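Local atomic coordinates of CENP-V/GFA domain-containing protein (Rhodobacter sphaeroides 2.4.1, PDB entry 3FAC), a protein that is of unknown function but belongs to the zinc-binding Gfa family, whose members are generally assigned carbon-sulfur lyase activity. Residues Arg34-Thr40 with Tyr76-Arg81. Residues are numbered along the deposited sequence; the frame is centred on the assembly and turned at random.
Sequences RGAIAAT and YTHHQR
R34 lays its guanidinium flat over one face of the Y76 ring. The two planes are only 19° apart and their centres are 3.9 Å from each other, which makes this a cation-pi stack. The side chain of R34 is extended from CG to NE (chi3 178°), and this straight chain carries CD and the guanidinium over the same face of the ring. Its CD sits almost squarely above the ring, 4.0 Å from the Y76 centroid, as a CH-pi contact. The arginine then reaches on to H79. There R34 NH1 lies over the centre of the imidazole face, with the two planes turned 50° against each other. Y76 and H79 are also joined to each other, through a hydrogen bond of 2.7 Å between Y76 OH and H79 ND1. The A36 methyl meets the Y76 ring at its edge, near the plane, with A36 CB 3.5 Å from Y76 CD2. Further along, R81 brings its guanidinium up to the other segment, with R81 NH2 4.2 Å from A38 CB. T40 OG1 lies at the edge of this guanidinium, 3.6 Å from R81 NE, and R81 NE also has a long, weak ion pair with E87.

The contact joins the end of helix 31-34 and edge strand 38-42 to strand 76-80 of the five-stranded antiparallel sheet. Strand 87-91 lies between these two strands, so side chains make the link across it. A leucine in place of Y76 would probably leave the R34 guanidinium without its flat aromatic partner and H79 ND1 without its hydroxyl mate. The cation-pi stack and the Y76 OH-H79 ND1 bond work together: the phenol probably positions the arginine and helps fix the rotation of the imidazole whose face meets R34 NH1.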
loop_
_atom_site.group_PDB
_atom_site.type_symbol
_atom_site.label_atom_id
_atom_site.label_comp_id
_atom_site.label_asym_id
_atom_site.label_seq_id
_atom_site.Cartn_x
_atom_site.Cartn_y
_atom_site.Cartn_z
ATOM N N ARG A 34 6.513 4.888 7.797
ATOM C CA ARG A 34 5.169 4.418 7.454
ATOM C C ARG A 34 4.828 3.326 8.467
ATOM O O ARG A 34 3.833 3.413 9.186
ATOM C CB ARG A 34 5.149 3.790 6.061
ATOM C CG ARG A 34 4.637 4.639 4.912
ATOM C CD ARG A 34 4.853 3.829 3.644
ATOM N NE ARG A 34 4.386 4.462 2.419
ATOM C CZ ARG A 34 4.728 4.044 1.203
ATOM N NH1 ARG A 34 5.539 3.000 1.070
ATOM N NH2 ARG A 34 4.260 4.661 0.123
ATOM N N GLY A 35 5.671 2.292 8.498
ATOM C CA GLY A 35 5.489 1.182 9.418
ATOM C C GLY A 35 4.610 0.049 8.919
ATOM O O GLY A 35 4.460 -0.972 9.595
ATOM N N ALA A 36 4.040 0.211 7.731
ATOM C CA ALA A 36 3.154 -0.800 7.170
ATOM C C ALA A 36 3.855 -1.994 6.529
ATOM O O ALA A 36 5.040 -1.944 6.212
ATOM C CB ALA A 36 2.221 -0.151 6.158
ATOM N N ILE A 37 3.096 -3.071 6.356
ATOM C CA ILE A 37 3.577 -4.296 5.724
ATOM C C ILE A 37 2.954 -4.291 4.332
ATOM O O ILE A 37 1.732 -4.210 4.199
ATOM C CB ILE A 37 3.102 -5.552 6.491
ATOM C CG1 ILE A 37 3.779 -5.611 7.862
ATOM C CG2 ILE A 37 3.416 -6.800 5.696
ATOM C CD1 ILE A 37 3.351 -6.785 8.724
ATOM N N ALA A 38 3.783 -4.369 3.297
ATOM C CA ALA A 38 3.272 -4.342 1.934
ATOM C C ALA A 38 3.324 -5.676 1.192
ATOM O O ALA A 38 3.992 -6.622 1.616
ATOM C CB ALA A 38 4.012 -3.277 1.132
ATOM N N ALA A 39 2.596 -5.725 0.080
ATOM C CA ALA A 39 2.519 -6.890 -0.797
ATOM C C ALA A 39 2.404 -6.329 -2.212
ATOM O O ALA A 39 1.747 -5.312 -2.421
ATOM C CB ALA A 39 1.299 -7.727 -0.459
ATOM N N THR A 40 3.038 -6.985 -3.178
ATOM C CA THR A 40 3.031 -6.510 -4.562
ATOM C C THR A 40 1.718 -6.695 -5.328
ATOM O O THR A 40 0.848 -7.462 -4.922
ATOM C CB THR A 40 4.172 -7.180 -5.366
ATOM O OG1 THR A 40 5.425 -6.916 -4.725
ATOM C CG2 THR A 40 4.228 -6.637 -6.785
ATOM N N TYR A 76 -2.039 5.050 4.920
ATOM C CA TYR A 76 -1.338 4.716 3.685
ATOM C C TYR A 76 -2.046 3.557 2.976
ATOM O O TYR A 76 -2.133 2.454 3.514
ATOM C CB TYR A 76 0.109 4.335 4.026
ATOM C CG TYR A 76 0.736 3.280 3.141
ATOM C CD1 TYR A 76 0.976 3.521 1.785
ATOM C CD2 TYR A 76 1.139 2.056 3.676
ATOM C CE1 TYR A 76 1.610 2.567 0.986
ATOM C CE2 TYR A 76 1.774 1.096 2.890
ATOM C CZ TYR A 76 2.009 1.358 1.547
ATOM O OH TYR A 76 2.666 0.419 0.777
ATOM N N THR A 77 -2.546 3.811 1.771
ATOM C CA THR A 77 -3.244 2.785 1.000
ATOM C C THR A 77 -2.300 1.958 0.129
ATOM O O THR A 77 -2.145 0.751 0.334
ATOM C CB THR A 77 -4.324 3.406 0.073
ATOM O OG1 THR A 77 -3.727 4.417 -0.747
ATOM C CG2 THR A 77 -5.451 4.024 0.886
ATOM N N HIS A 78 -1.674 2.612 -0.843
ATOM C CA HIS A 78 -0.765 1.939 -1.765
ATOM C C HIS A 78 0.257 2.916 -2.338
ATOM O O HIS A 78 0.165 4.123 -2.118
ATOM C CB HIS A 78 -1.559 1.328 -2.920
ATOM C CG HIS A 78 -2.232 2.348 -3.788
ATOM N ND1 HIS A 78 -3.224 3.184 -3.322
ATOM C CD2 HIS A 78 -2.032 2.688 -5.083
ATOM C CE1 HIS A 78 -3.606 3.994 -4.292
ATOM N NE2 HIS A 78 -2.898 3.715 -5.372
ATOM N N HIS A 79 1.223 2.385 -3.083
ATOM C CA HIS A 79 2.251 3.208 -3.709
ATOM C C HIS A 79 2.860 2.507 -4.914
ATOM O O HIS A 79 2.831 1.282 -5.013
ATOM C CB HIS A 79 3.367 3.539 -2.714
ATOM C CG HIS A 79 4.217 2.363 -2.347
ATOM N ND1 HIS A 79 3.804 1.393 -1.461
ATOM C CD2 HIS A 79 5.458 2.001 -2.752
ATOM C CE1 HIS A 79 4.756 0.485 -1.333
ATOM N NE2 HIS A 79 5.769 0.830 -2.107
ATOM N N GLN A 80 3.410 3.293 -5.831
ATOM C CA GLN A 80 4.043 2.744 -7.019
ATOM C C GLN A 80 5.535 2.617 -6.745
ATOM O O GLN A 80 6.272 3.600 -6.813
ATOM C CB GLN A 80 3.809 3.660 -8.223
ATOM C CG GLN A 80 4.445 3.160 -9.510
ATOM C CD GLN A 80 4.207 4.095 -10.680
ATOM O OE1 GLN A 80 3.063 4.342 -11.070
ATOM N NE2 GLN A 80 5.288 4.624 -11.246
ATOM N N ARG A 81 5.964 1.398 -6.424
ATOM C CA ARG A 81 7.361 1.108 -6.126
ATOM C C ARG A 81 8.340 1.885 -6.999
ATOM O O ARG A 81 8.032 2.254 -8.139
ATOM C CB ARG A 81 7.640 -0.386 -6.287
ATOM C CG ARG A 81 6.905 -1.277 -5.307
ATOM C CD ARG A 81 7.391 -2.716 -5.420
ATOM N NE ARG A 81 6.736 -3.598 -4.460
ATOM C CZ ARG A 81 6.800 -3.451 -3.138
ATOM N NH1 ARG A 81 7.492 -2.450 -2.608
ATOM N NH2 ARG A 81 6.173 -4.312 -2.345
#